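Local coordinates for protein putative branched-chain amino acid ABC transporter (Chromobacterium violaceum, PDB 4PYR) that is of uncertain role but belongs to the LppC lipoprotein family, has a periplasmic-binding-protein-like fold, binds glutathione and may act as an enzyme regulator, at residues Leu8-Ser13 and Ser40-Gly45; Asn47-Tyr52 and Val73-Ser78; Ile220-Phe225 and Phe290-Pro295; His230-Arg235 and Asp276-Asp281. All blocks are in the same frame, centred on the assembly; numbering follows the deposited sequence.

Overall arrangement
From the N terminus, strand 2-8, helix 16-33 and strand 36-42 form a beta-alpha-beta unit, which contact 1 closes at the ends of its strands. Contact 2 follows in series, packing helix 48-57 against helix 69-75; contacts 1 and 2 touch where R51 NH1 bonds to D42 O. Both belong to the lobe built on the five-stranded parallel sheet. Later, contact 3 closes a long loop by bringing residues 220-225 to strand 290-298. Nested inside that loop, contact 4 sets helix 231-235 on the hairpin of strands 274-277 and 280-284. Contacts 3 and 4 touch through the W224 N-V278 O and Q293 N-D281 O bonds; their centres lie about 27 to 31 Å from those of contacts 1 and 2.

Contact 1 of 4, residues Leu8-Ser13 and Ser40-Gly45; sequences LPAESS and SVDATG
L8 and D42 pair as neighbours in parallel strands, closing the C-terminal ends of the two strands of a beta-alpha-beta unit in which helix 16-33 joins strand 2-8 to the edge strand 36-42. The principal bond runs from A43 N to L8 O at 3.0 Å, with the donor standing 49° out of the carbonyl plane. That oxygen also receives a CA-H...O contact from D42, whose CA lies 3.3 Å from L8 O. Toward the same strand, the bond from L8 N to V41 O is weak, and P9, which has no N-H to give, ends the ladder. Just past the bridge, the D42 carboxylate lies beside A10: CG is anti to the carbonyl carbon (chi1 -70°), and OD2 comes within 3.3 Å of A10 CB. T44 approaches the P9 ring more loosely, while its hydroxyl is bonded to S71. In the second shell, R23 of helix 16-33 hydrogen-bonds V41 O and reaches L8 O weakly, tying the crossover helix to both strand ends. A water completes the junction: it donates to D42 OD2 at 2.8 Å and accepts from E11 N at 2.8 Å.

Contact 2 of 4, residues Asn47-Tyr52 and Val73-Ser78; sequences NVVERY and VKLAPS
L75 is the main projection of this interface, entering a hollow lined by V48, V49 and Y52 where helix 48-57 packs beside the end of helix 69-75. The two helices, which follow strands 36-42 and 62-64, lie in the lobe of the five-stranded parallel sheet. The L75 side chain crosses that of Y52 at about a right angle, and one methyl settles on the ring: CD1 stands 3.5 Å above the plane, offset toward the rim. Measured to the ring centroid, L75 CD1 is 3.9 Å away and 26° off the normal, a CH-pi contact over the face. The second methyl takes the neighbouring part of the ring, with L75 CD2 3.7 Å from Y52 CD2. Y52 CG is anti to the backbone N (chi1 179°), which starts the ring out toward the second helix. V48 backs the hollow more distantly, its CG1 4.4 Å from L75 CB.

V49 makes the reciprocal bump. Its CG2 fits against the backbone of the other helix, 3.3 Å from K74 O and also close to L75 CA, while CG1 turns to the hydroxyl of S78, 3.9 Å from its OG. S78, at the end of the 3-10 turn, thus borders the hollow that takes V49, and its carbonyl oxygen lies obliquely to Y52 CE1.

Beyond the hollow the tyrosine hydroxyl is bonded to T83 OG1 and to T80 N, which pins the far end of the ring. No hydrogen bond joins the two segments, so their association rests on dispersion and complementary shape, with the polar anchoring of Y52 made to the chain that follows S78.

Contact 3 of 4, residues Ile220-Phe225 and Phe290-Pro295; sequences IDMPWF and FERQLP
I220 and D221 pass L294 and P295 nearly at a right angle, the two short backbone runs being 96° apart, and D221 N makes one weak bond to P295 O at 3.3 Å. The same oxygen lies near I220 CA in a CA-H...O contact. L294 fills the angle between the chains: its CB touches I220 CB at 4.1 Å, CD1 nears D221 CA and N, and CD2 nears D221 C and O. P295 CD also abuts D221 O, at 3.1 Å. The P295 ring also meets that of P223, which crosses it at about a right angle, the two CD atoms of P223 and P295 being 3.7 Å apart.

M222, a selenomethionine, stretches out beyond CG and crosses R292, whose NH1 is touched by both M222 CG and M222 CE. D221, whose CB points away from the other segment, accepts from M222 N at OD1 (2.8 Å), on the anti side and 31° out of the carboxylate plane. A water in the plane of the R292 guanidinium bridges the two charged groups, accepting from NH1 at 3.1 Å and donating to D221 OD1. Direct salt bridges go to other partners: D221 to R249, R292 to E109, while NH1 of R292 also hydrogen-bonds T279 O.

M222 packs on L104, a glutathione-binding residue, so this contact borders the ligand pocket through M222, whose side chain is about 8 Å from the bound glutathione. Two connections meeting where the chain passes between lobes are consistent with the interlobe hinge of type I periplasmic binding proteins.

Contact 4 of 4, residues His230-Arg235 and Asp276-Asp281; sequences HPAVQR and DGVTGD
H230 and D276 face each other with ring and carboxylate planes inclined by 23°, although the two side chains cross obliquely. They join the N-capped helix 231-235 to the hairpin of strands 274-277 and 280-284 at the edge of the mixed sheet. The imidazole points its CE1 corner at the strand: D276 O lies near the ring plane at the edge, 3.5 Å from H230 CE1, and the carboxylate oxygen OD2 is also close to that carbon. H230 CG is anti to the backbone N (chi1 -177°), and the ring is held from behind by the start of the helix. There ND1 accepts from A232 N at 3.1 Å, the donor 15° out of the ring plane, and more weakly from V233 N, making H230 an N-cap.

At NE2, the next atom round the ring from CE1, a water 2.9 Å from H230 NE2 donates to G277 O and to D281 OD1, linking the helix start to both strands of the hairpin. G277 and G280 exchange backbone bonds across the hairpin turn, one of them weak. From that turn V278 leans on the helix, its CG1 meeting A232 CB and V233 CG2, each at 4.1 Å; it also touches A252 and I255 of helix 245-265. A232 CB also lies against the strand, 3.6 Å from D276 O.

The D276 carboxylate pairs with R259 of helix 245-265 through OD1, while OD2 takes a bond from a second water at 2.6 Å.

No direct hydrogen bond crosses the contact. Apolar packing round V278 is combined with a water-mediated polar link, and ND1 acting as acceptor is consistent with a neutral imidazole.

Contact 1 of 4, residues Leu8-Ser13 and Ser40-Gly45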
loop_
_atom_site.group_PDB
_atom_site.type_symbol
_atom_site.label_atom_id
_atom_site.label_comp_id
_atom_site.label_asym_id
_atom_site.label_seq_id
_atom_site.Cartn_x
_atom_site.Cartn_y
_atom_site.Cartn_z
ATOM N N LEU A 8 -16.513 -8.515 1.958
ATOM C CA LEU A 8 -15.953 -7.824 0.798
ATOM C C LEU A 8 -16.998 -7.806 -0.308
ATOM O O LEU A 8 -17.934 -8.579 -0.298
ATOM C CB LEU A 8 -14.686 -8.497 0.334
ATOM C CG LEU A 8 -13.531 -8.496 1.344
ATOM C CD1 LEU A 8 -12.355 -9.344 0.885
ATOM C CD2 LEU A 8 -13.064 -7.078 1.680
ATOM N N PRO A 9 -16.849 -6.875 -1.271
ATOM C CA PRO A 9 -17.799 -6.787 -2.383
ATOM C C PRO A 9 -17.899 -8.059 -3.219
ATOM O O PRO A 9 -16.895 -8.755 -3.363
ATOM C CB PRO A 9 -17.241 -5.624 -3.225
ATOM C CG PRO A 9 -16.415 -4.817 -2.284
ATOM C CD PRO A 9 -15.850 -5.790 -1.308
ATOM N N ALA A 10 -19.102 -8.336 -3.724
ATOM C CA ALA A 10 -19.331 -9.427 -4.660
ATOM C C ALA A 10 -18.629 -9.187 -6.006
ATOM O O ALA A 10 -18.245 -8.081 -6.363
ATOM C CB ALA A 10 -20.821 -9.611 -4.892
ATOM N N GLU A 11 -18.448 -10.252 -6.754
ATOM C CA GLU A 11 -17.885 -10.133 -8.117
ATOM C C GLU A 11 -18.334 -8.923 -8.996
ATOM O O GLU A 11 -17.482 -8.279 -9.611
ATOM C CB GLU A 11 -18.102 -11.446 -8.857
ATOM C CG GLU A 11 -17.099 -12.525 -8.469
ATOM C CD GLU A 11 -15.897 -12.622 -9.407
ATOM O OE1 GLU A 11 -15.935 -12.025 -10.505
ATOM O OE2 GLU A 11 -14.932 -13.345 -9.067
ATOM N N SER A 12 -19.629 -8.590 -9.023
ATOM C CA SER A 12 -20.198 -7.568 -9.936
ATOM C C SER A 12 -20.018 -6.120 -9.489
ATOM O O SER A 12 -20.297 -5.189 -10.276
ATOM C CB SER A 12 -21.683 -7.761 -10.049
ATOM O OG SER A 12 -22.263 -7.351 -8.811
ATOM N N SER A 13 -19.667 -5.913 -8.225
ATOM C CA SER A 13 -19.198 -4.607 -7.787
ATOM C C SER A 13 -18.091 -4.183 -8.738
ATOM O O SER A 13 -17.363 -5.032 -9.307
ATOM C CB SER A 13 -18.653 -4.642 -6.342
ATOM O OG SER A 13 -18.127 -3.365 -5.876
ATOM N N SER A 40 -17.326 -16.163 5.324
ATOM C CA SER A 40 -17.209 -15.299 4.154
ATOM C C SER A 40 -18.577 -14.896 3.709
ATOM O O SER A 40 -19.453 -15.725 3.532
ATOM C CB SER A 40 -16.520 -16.079 3.031
ATOM O OG SER A 40 -15.200 -16.418 3.447
ATOM N N VAL A 41 -18.768 -13.592 3.547
ATOM C CA VAL A 41 -20.001 -13.102 2.984
ATOM C C VAL A 41 -19.701 -11.911 2.068
ATOM O O VAL A 41 -18.750 -11.139 2.279
ATOM C CB VAL A 41 -20.988 -12.730 4.093
ATOM C CG1 VAL A 41 -20.468 -11.530 4.829
ATOM C CG2 VAL A 41 -22.387 -12.483 3.540
ATOM N N ASP A 42 -20.482 -11.824 1.007
ATOM C CA ASP A 42 -20.432 -10.643 0.144
ATOM C C ASP A 42 -21.275 -9.516 0.708
ATOM O O ASP A 42 -22.409 -9.751 1.047
ATOM C CB ASP A 42 -20.988 -10.958 -1.235
ATOM C CG ASP A 42 -20.086 -11.866 -2.026
ATOM O OD1 ASP A 42 -18.929 -12.055 -1.628
ATOM O OD2 ASP A 42 -20.541 -12.357 -3.070
ATOM N N ALA A 43 -20.721 -8.306 0.781
ATOM C CA ALA A 43 -21.487 -7.139 1.158
ATOM C C ALA A 43 -20.729 -5.899 0.726
ATOM O O ALA A 43 -19.471 -5.850 0.761
ATOM C CB ALA A 43 -21.666 -7.101 2.683
ATOM N N THR A 44 -21.490 -4.873 0.392
ATOM C CA THR A 44 -20.942 -3.548 0.187
ATOM C C THR A 44 -22.116 -2.575 0.274
ATOM O O THR A 44 -23.263 -2.966 0.085
ATOM C CB THR A 44 -20.230 -3.425 -1.182
ATOM O OG1 THR A 44 -19.525 -2.182 -1.263
ATOM C CG2 THR A 44 -21.194 -3.485 -2.277
ATOM N N GLY A 45 -21.796 -1.325 0.601
ATOM C CA GLY A 45 -22.729 -0.219 0.675
ATOM C C GLY A 45 -24.027 -0.498 1.415
ATOM O O GLY A 45 -24.038 -0.735 2.617
HETATM O O HOH W 1 -19.174 -12.694 -5.493
#

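Contact 2 of 4, residues Asn47-Tyr52 and Val73-Ser78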
loop_
_atom_site.group_PDB
_atom_site.type_symbol
_atom_site.label_atom_id
_atom_site.label_comp_id
_atom_site.label_asym_id
_atom_site.label_seq_id
_atom_site.Cartn_x
_atom_site.Cartn_y
_atom_site.Cartn_z
ATOM N N ASN A 47 -26.026 -2.891 1.999
ATOM C CA ASN A 47 -26.240 -4.047 2.891
ATOM C C ASN A 47 -25.092 -4.365 3.849
ATOM O O ASN A 47 -25.158 -5.361 4.570
ATOM C CB ASN A 47 -26.587 -5.312 2.088
ATOM C CG ASN A 47 -25.432 -5.832 1.260
ATOM O OD1 ASN A 47 -24.259 -5.439 1.400
ATOM N ND2 ASN A 47 -25.763 -6.754 0.398
ATOM N N VAL A 48 -24.044 -3.540 3.833
ATOM C CA VAL A 48 -22.815 -3.857 4.571
ATOM C C VAL A 48 -23.093 -3.894 6.055
ATOM O O VAL A 48 -22.620 -4.783 6.744
ATOM C CB VAL A 48 -21.666 -2.907 4.225
ATOM C CG1 VAL A 48 -21.884 -1.532 4.831
ATOM C CG2 VAL A 48 -20.348 -3.487 4.701
ATOM N N VAL A 49 -23.920 -2.973 6.551
ATOM C CA VAL A 49 -24.223 -2.975 7.982
ATOM C C VAL A 49 -24.998 -4.226 8.352
ATOM O O VAL A 49 -24.677 -4.889 9.309
ATOM C CB VAL A 49 -25.043 -1.742 8.427
ATOM C CG1 VAL A 49 -25.602 -1.940 9.828
ATOM C CG2 VAL A 49 -24.198 -0.481 8.361
ATOM N N GLU A 50 -26.039 -4.535 7.588
ATOM C CA GLU A 50 -26.847 -5.727 7.872
ATOM C C GLU A 50 -26.046 -7.045 7.852
ATOM O O GLU A 50 -26.252 -7.925 8.685
ATOM C CB GLU A 50 -27.981 -5.806 6.853
ATOM C CG GLU A 50 -29.081 -6.780 7.200
ATOM C CD GLU A 50 -30.264 -6.606 6.274
ATOM O OE1 GLU A 50 -30.098 -5.885 5.249
ATOM O OE2 GLU A 50 -31.357 -7.163 6.560
ATOM N N ARG A 51 -25.142 -7.181 6.893
ATOM C CA ARG A 51 -24.391 -8.422 6.776
ATOM C C ARG A 51 -23.243 -8.475 7.780
ATOM O O ARG A 51 -22.882 -9.551 8.237
ATOM C CB ARG A 51 -23.933 -8.628 5.338
ATOM C CG ARG A 51 -25.160 -8.845 4.481
ATOM C CD ARG A 51 -24.854 -9.363 3.115
ATOM N NE ARG A 51 -26.095 -9.592 2.404
ATOM C CZ ARG A 51 -26.175 -10.021 1.159
ATOM N NH1 ARG A 51 -25.059 -10.249 0.476
ATOM N NH2 ARG A 51 -27.361 -10.205 0.600
ATOM N N TYR A 52 -22.674 -7.315 8.096
ATOM C CA TYR A 52 -21.721 -7.203 9.203
ATOM C C TYR A 52 -22.431 -7.640 10.467
ATOM O O TYR A 52 -21.949 -8.501 11.204
ATOM C CB TYR A 52 -21.218 -5.759 9.337
ATOM C CG TYR A 52 -20.254 -5.510 10.455
ATOM C CD1 TYR A 52 -20.715 -5.196 11.737
ATOM C CD2 TYR A 52 -18.900 -5.541 10.244
ATOM C CE1 TYR A 52 -19.808 -4.929 12.776
ATOM C CE2 TYR A 52 -17.979 -5.303 11.251
ATOM C CZ TYR A 52 -18.443 -4.975 12.530
ATOM O OH TYR A 52 -17.542 -4.743 13.559
ATOM N N VAL A 73 -17.843 4.348 5.771
ATOM C CA VAL A 73 -18.603 5.424 6.415
ATOM C C VAL A 73 -19.939 4.933 6.971
ATOM O O VAL A 73 -20.317 5.276 8.094
ATOM C CB VAL A 73 -18.866 6.582 5.439
ATOM C CG1 VAL A 73 -19.764 7.628 6.083
ATOM C CG2 VAL A 73 -17.547 7.221 5.009
ATOM N N LYS A 74 -20.659 4.150 6.172
ATOM C CA LYS A 74 -21.954 3.586 6.579
ATOM C C LYS A 74 -21.847 2.640 7.761
ATOM O O LYS A 74 -22.790 2.515 8.541
ATOM C CB LYS A 74 -22.604 2.823 5.406
ATOM C CG LYS A 74 -23.072 3.730 4.281
ATOM C CD LYS A 74 -23.742 2.946 3.153
ATOM C CE LYS A 74 -24.503 3.854 2.204
ATOM N NZ LYS A 74 -25.577 4.600 2.889
ATOM N N LEU A 75 -20.734 1.926 7.831
ATOM C CA LEU A 75 -20.515 0.859 8.816
ATOM C C LEU A 75 -19.989 1.352 10.170
ATOM O O LEU A 75 -20.347 0.796 11.194
ATOM C CB LEU A 75 -19.544 -0.183 8.267
ATOM C CG LEU A 75 -19.232 -1.426 9.141
ATOM C CD1 LEU A 75 -20.552 -2.145 9.433
ATOM C CD2 LEU A 75 -18.219 -2.378 8.538
ATOM N N ALA A 76 -19.110 2.348 10.146
ATOM C CA ALA A 76 -18.348 2.765 11.356
ATOM C C ALA A 76 -19.179 2.827 12.678
ATOM O O ALA A 76 -18.763 2.267 13.709
ATOM C CB ALA A 76 -17.640 4.087 11.094
ATOM N N PRO A 77 -20.372 3.416 12.634
ATOM C CA PRO A 77 -21.123 3.531 13.927
ATOM C C PRO A 77 -21.544 2.184 14.499
ATOM O O PRO A 77 -21.754 2.073 15.710
ATOM C CB PRO A 77 -22.381 4.379 13.579
ATOM C CG PRO A 77 -22.002 5.091 12.315
ATOM C CD PRO A 77 -21.024 4.216 11.574
ATOM N N SER A 78 -21.654 1.179 13.629
ATOM C CA SER A 78 -22.106 -0.161 14.037
ATOM C C SER A 78 -20.957 -1.113 14.413
ATOM O O SER A 78 -21.186 -2.242 14.892
ATOM C CB SER A 78 -23.019 -0.757 12.938
ATOM O OG SER A 78 -24.060 0.169 12.657
#

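Contact 3 of 4, residues Ile220-Phe225 and Phe290-Pro295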
loop_
_atom_site.group_PDB
_atom_site.type_symbol
_atom_site.label_atom_id
_atom_site.label_comp_id
_atom_site.label_asym_id
_atom_site.label_seq_id
_atom_site.Cartn_x
_atom_site.Cartn_y
_atom_site.Cartn_z
ATOM N N ILE A 220 11.162 1.387 -3.627
ATOM C CA ILE A 220 10.625 0.686 -2.468
ATOM C C ILE A 220 9.373 -0.042 -2.874
ATOM O O ILE A 220 8.598 0.424 -3.715
ATOM C CB ILE A 220 10.376 1.644 -1.261
ATOM C CG1 ILE A 220 9.474 2.806 -1.644
ATOM C CG2 ILE A 220 11.712 2.198 -0.746
ATOM C CD1 ILE A 220 9.092 3.668 -0.454
ATOM N N ASP A 221 9.193 -1.225 -2.303
ATOM C CA ASP A 221 8.023 -2.027 -2.565
ATOM C C ASP A 221 7.913 -3.094 -1.473
ATOM O O ASP A 221 8.750 -3.165 -0.589
ATOM C CB ASP A 221 8.116 -2.692 -3.970
ATOM C CG ASP A 221 6.760 -2.962 -4.614
ATOM O OD1 ASP A 221 5.723 -2.955 -3.957
ATOM O OD2 ASP A 221 6.735 -3.184 -5.863
HETATM N N MSE A 222 6.898 -3.915 -1.568
HETATM C CA MSE A 222 6.641 -4.970 -0.632
HETATM C C MSE A 222 7.729 -6.001 -0.492
HETATM O O MSE A 222 8.309 -6.431 -1.477
HETATM C CB MSE A 222 5.437 -5.762 -1.090
HETATM C CG MSE A 222 4.197 -4.905 -1.174
HETATM SE SE MSE A 222 2.720 -6.152 -1.479
HETATM C CE MSE A 222 1.362 -4.731 -1.194
ATOM N N PRO A 223 7.989 -6.470 0.739
ATOM C CA PRO A 223 8.800 -7.695 0.943
ATOM C C PRO A 223 8.348 -8.849 0.061
ATOM O O PRO A 223 9.197 -9.642 -0.423
ATOM C CB PRO A 223 8.562 -8.024 2.428
ATOM C CG PRO A 223 8.328 -6.693 3.013
ATOM C CD PRO A 223 7.499 -5.918 2.016
ATOM N N TRP A 224 7.044 -8.913 -0.200
ATOM C CA TRP A 224 6.489 -9.964 -1.028
ATOM C C TRP A 224 7.234 -10.096 -2.384
ATOM O O TRP A 224 7.399 -11.227 -2.900
ATOM C CB TRP A 224 5.004 -9.697 -1.259
ATOM C CG TRP A 224 4.305 -10.795 -1.996
ATOM C CD1 TRP A 224 3.767 -10.736 -3.253
ATOM C CD2 TRP A 224 4.015 -12.099 -1.495
ATOM N NE1 TRP A 224 3.176 -11.940 -3.568
ATOM C CE2 TRP A 224 3.308 -12.789 -2.500
ATOM C CE3 TRP A 224 4.305 -12.759 -0.310
ATOM C CZ2 TRP A 224 2.912 -14.106 -2.353
ATOM C CZ3 TRP A 224 3.889 -14.063 -0.167
ATOM C CH2 TRP A 224 3.203 -14.707 -1.163
ATOM N N PHE A 225 7.641 -8.956 -2.947
ATOM C CA PHE A 225 8.416 -8.932 -4.195
ATOM C C PHE A 225 9.928 -8.865 -3.964
ATOM O O PHE A 225 10.718 -9.474 -4.710
ATOM C CB PHE A 225 8.005 -7.710 -5.054
ATOM C CG PHE A 225 6.529 -7.661 -5.388
ATOM C CD1 PHE A 225 5.914 -8.662 -6.071
ATOM C CD2 PHE A 225 5.776 -6.583 -5.000
ATOM C CE1 PHE A 225 4.566 -8.592 -6.381
ATOM C CE2 PHE A 225 4.423 -6.521 -5.264
ATOM C CZ PHE A 225 3.821 -7.512 -5.972
ATOM N N PHE A 290 -2.771 1.118 9.805
ATOM C CA PHE A 290 -1.504 0.413 9.950
ATOM C C PHE A 290 -0.613 0.942 8.873
ATOM O O PHE A 290 -0.936 0.783 7.699
ATOM C CB PHE A 290 -1.690 -1.091 9.816
ATOM C CG PHE A 290 -2.208 -1.721 11.044
ATOM C CD1 PHE A 290 -1.335 -2.071 12.065
ATOM C CD2 PHE A 290 -3.578 -1.901 11.232
ATOM C CE1 PHE A 290 -1.824 -2.583 13.264
ATOM C CE2 PHE A 290 -4.065 -2.424 12.421
ATOM C CZ PHE A 290 -3.194 -2.770 13.436
ATOM N N GLU A 291 0.440 1.655 9.247
ATOM C CA GLU A 291 1.359 2.149 8.267
ATOM C C GLU A 291 2.369 1.069 7.895
ATOM O O GLU A 291 2.619 0.151 8.669
ATOM C CB GLU A 291 1.978 3.462 8.701
ATOM C CG GLU A 291 0.910 4.518 8.998
ATOM C CD GLU A 291 1.465 5.790 9.594
ATOM O OE1 GLU A 291 2.611 5.761 10.127
ATOM O OE2 GLU A 291 0.736 6.818 9.528
ATOM N N ARG A 292 2.859 1.147 6.664
ATOM C CA ARG A 292 3.657 0.110 6.049
ATOM C C ARG A 292 5.040 0.630 5.739
ATOM O O ARG A 292 5.205 1.509 4.883
ATOM C CB ARG A 292 3.097 -0.329 4.694
ATOM C CG ARG A 292 1.806 -1.098 4.641
ATOM C CD ARG A 292 1.637 -1.690 3.256
ATOM N NE ARG A 292 1.620 -0.661 2.244
ATOM C CZ ARG A 292 2.226 -0.708 1.043
ATOM N NH1 ARG A 292 2.981 -1.729 0.673
ATOM N NH2 ARG A 292 2.086 0.315 0.238
ATOM N N GLN A 293 6.033 0.043 6.388
ATOM C CA GLN A 293 7.429 0.423 6.218
ATOM C C GLN A 293 8.024 -0.568 5.235
ATOM O O GLN A 293 7.933 -1.778 5.434
ATOM C CB GLN A 293 8.129 0.347 7.548
ATOM C CG GLN A 293 9.196 1.372 7.797
ATOM C CD GLN A 293 9.735 1.263 9.201
ATOM O OE1 GLN A 293 9.664 2.223 10.012
ATOM N NE2 GLN A 293 10.186 0.063 9.548
ATOM N N LEU A 294 8.625 -0.057 4.161
ATOM C CA LEU A 294 8.989 -0.899 3.029
ATOM C C LEU A 294 10.505 -0.983 2.853
ATOM O O LEU A 294 11.209 0.017 3.019
ATOM C CB LEU A 294 8.434 -0.343 1.721
ATOM C CG LEU A 294 6.917 -0.214 1.623
ATOM C CD1 LEU A 294 6.588 0.355 0.251
ATOM C CD2 LEU A 294 6.216 -1.532 1.834
ATOM N N PRO A 295 10.985 -2.152 2.412
ATOM C CA PRO A 295 12.371 -2.339 2.022
ATOM C C PRO A 295 12.655 -1.690 0.628
ATOM O O PRO A 295 11.735 -1.417 -0.175
ATOM C CB PRO A 295 12.493 -3.857 1.938
ATOM C CG PRO A 295 11.133 -4.294 1.508
ATOM C CD PRO A 295 10.180 -3.355 2.180
HETATM O O HOH W 2 4.057 -1.546 -2.198
#

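Contact 4 of 4, residues His230-Arg235 and Asp276-Asp281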
loop_
_atom_site.group_PDB
_atom_site.type_symbol
_atom_site.label_atom_id
_atom_site.label_comp_id
_atom_site.label_asym_id
_atom_site.label_seq_id
_atom_site.Cartn_x
_atom_site.Cartn_y
_atom_site.Cartn_z
ATOM N N HIS A 230 12.545 -13.403 3.300
ATOM C CA HIS A 230 11.832 -12.931 4.472
ATOM C C HIS A 230 11.023 -14.103 5.018
ATOM O O HIS A 230 10.352 -14.780 4.264
ATOM C CB HIS A 230 10.935 -11.778 3.993
ATOM C CG HIS A 230 10.150 -11.081 5.055
ATOM N ND1 HIS A 230 9.107 -11.674 5.716
ATOM C CD2 HIS A 230 10.160 -9.790 5.456
ATOM C CE1 HIS A 230 8.555 -10.804 6.548
ATOM N NE2 HIS A 230 9.156 -9.644 6.384
ATOM N N PRO A 231 11.049 -14.331 6.344
ATOM C CA PRO A 231 10.403 -15.513 6.928
ATOM C C PRO A 231 8.901 -15.614 6.630
ATOM O O PRO A 231 8.365 -16.682 6.411
ATOM C CB PRO A 231 10.689 -15.351 8.441
ATOM C CG PRO A 231 11.008 -13.905 8.620
ATOM C CD PRO A 231 11.700 -13.489 7.358
ATOM N N ALA A 232 8.195 -14.485 6.623
ATOM C CA ALA A 232 6.778 -14.530 6.294
ATOM C C ALA A 232 6.528 -14.689 4.803
ATOM O O ALA A 232 5.635 -15.413 4.393
ATOM C CB ALA A 232 6.074 -13.276 6.827
ATOM N N VAL A 233 7.323 -14.000 3.992
ATOM C CA VAL A 233 7.148 -14.089 2.567
ATOM C C VAL A 233 7.253 -15.574 2.153
ATOM O O VAL A 233 6.402 -16.061 1.440
ATOM C CB VAL A 233 8.164 -13.246 1.808
ATOM C CG1 VAL A 233 8.085 -13.560 0.315
ATOM C CG2 VAL A 233 7.934 -11.780 2.052
ATOM N N GLN A 234 8.233 -16.284 2.691
ATOM C CA GLN A 234 8.488 -17.688 2.289
ATOM C C GLN A 234 7.400 -18.666 2.625
ATOM O O GLN A 234 7.202 -19.650 1.932
ATOM C CB GLN A 234 9.738 -18.215 3.009
ATOM C CG GLN A 234 10.990 -17.549 2.632
ATOM C CD GLN A 234 12.172 -18.236 3.243
ATOM O OE1 GLN A 234 12.113 -18.811 4.330
ATOM N NE2 GLN A 234 13.238 -18.204 2.531
ATOM N N ARG A 235 6.692 -18.464 3.729
ATOM C CA ARG A 235 5.772 -19.505 4.138
ATOM C C ARG A 235 4.434 -19.509 3.401
ATOM O O ARG A 235 3.692 -20.466 3.499
ATOM C CB ARG A 235 5.568 -19.528 5.672
ATOM C CG ARG A 235 4.842 -18.366 6.260
ATOM C CD ARG A 235 4.440 -18.738 7.692
ATOM N NE ARG A 235 3.719 -17.649 8.291
ATOM C CZ ARG A 235 4.297 -16.713 9.038
ATOM N NH1 ARG A 235 5.606 -16.780 9.261
ATOM N NH2 ARG A 235 3.562 -15.714 9.557
ATOM N N ASP A 276 5.448 -8.235 10.944
ATOM C CA ASP A 276 6.394 -8.375 9.821
ATOM C C ASP A 276 5.608 -8.777 8.569
ATOM O O ASP A 276 5.576 -9.950 8.151
ATOM C CB ASP A 276 7.558 -9.341 10.155
ATOM C CG ASP A 276 7.123 -10.787 10.420
ATOM O OD1 ASP A 276 6.020 -11.009 10.938
ATOM O OD2 ASP A 276 7.906 -11.721 10.104
ATOM N N GLY A 277 4.908 -7.799 8.015
ATOM C CA GLY A 277 3.940 -8.036 6.994
ATOM C C GLY A 277 4.640 -8.408 5.688
ATOM O O GLY A 277 5.750 -7.939 5.410
ATOM N N VAL A 278 3.983 -9.244 4.915
ATOM C CA VAL A 278 4.451 -9.444 3.532
ATOM C C VAL A 278 4.299 -8.161 2.714
ATOM O O VAL A 278 4.982 -8.004 1.704
ATOM C CB VAL A 278 3.813 -10.636 2.806
ATOM C CG1 VAL A 278 4.072 -11.915 3.535
ATOM C CG2 VAL A 278 2.315 -10.424 2.535
ATOM N N THR A 279 3.456 -7.214 3.186
ATOM C CA THR A 279 3.248 -5.953 2.488
ATOM C C THR A 279 4.140 -4.865 3.062
ATOM O O THR A 279 4.169 -3.744 2.522
ATOM C CB THR A 279 1.786 -5.454 2.577
ATOM O OG1 THR A 279 1.492 -5.080 3.947
ATOM C CG2 THR A 279 0.830 -6.452 2.047
ATOM N N GLY A 280 4.872 -5.182 4.130
ATOM C CA GLY A 280 5.769 -4.245 4.796
ATOM C C GLY A 280 5.678 -4.439 6.293
ATOM O O GLY A 280 4.837 -5.205 6.761
ATOM N N ASP A 281 6.591 -3.821 7.018
ATOM C CA ASP A 281 6.525 -3.860 8.483
ATOM C C ASP A 281 5.387 -2.937 8.889
ATOM O O ASP A 281 5.329 -1.798 8.443
ATOM C CB ASP A 281 7.845 -3.428 9.121
ATOM C CG ASP A 281 8.857 -4.564 9.236
ATOM O OD1 ASP A 281 8.539 -5.747 9.018
ATOM O OD2 ASP A 281 9.998 -4.221 9.575
HETATM O O HOH W 3 7.862 -7.103 6.880
HETATM O O HOH W 4 6.943 -14.028 10.760
#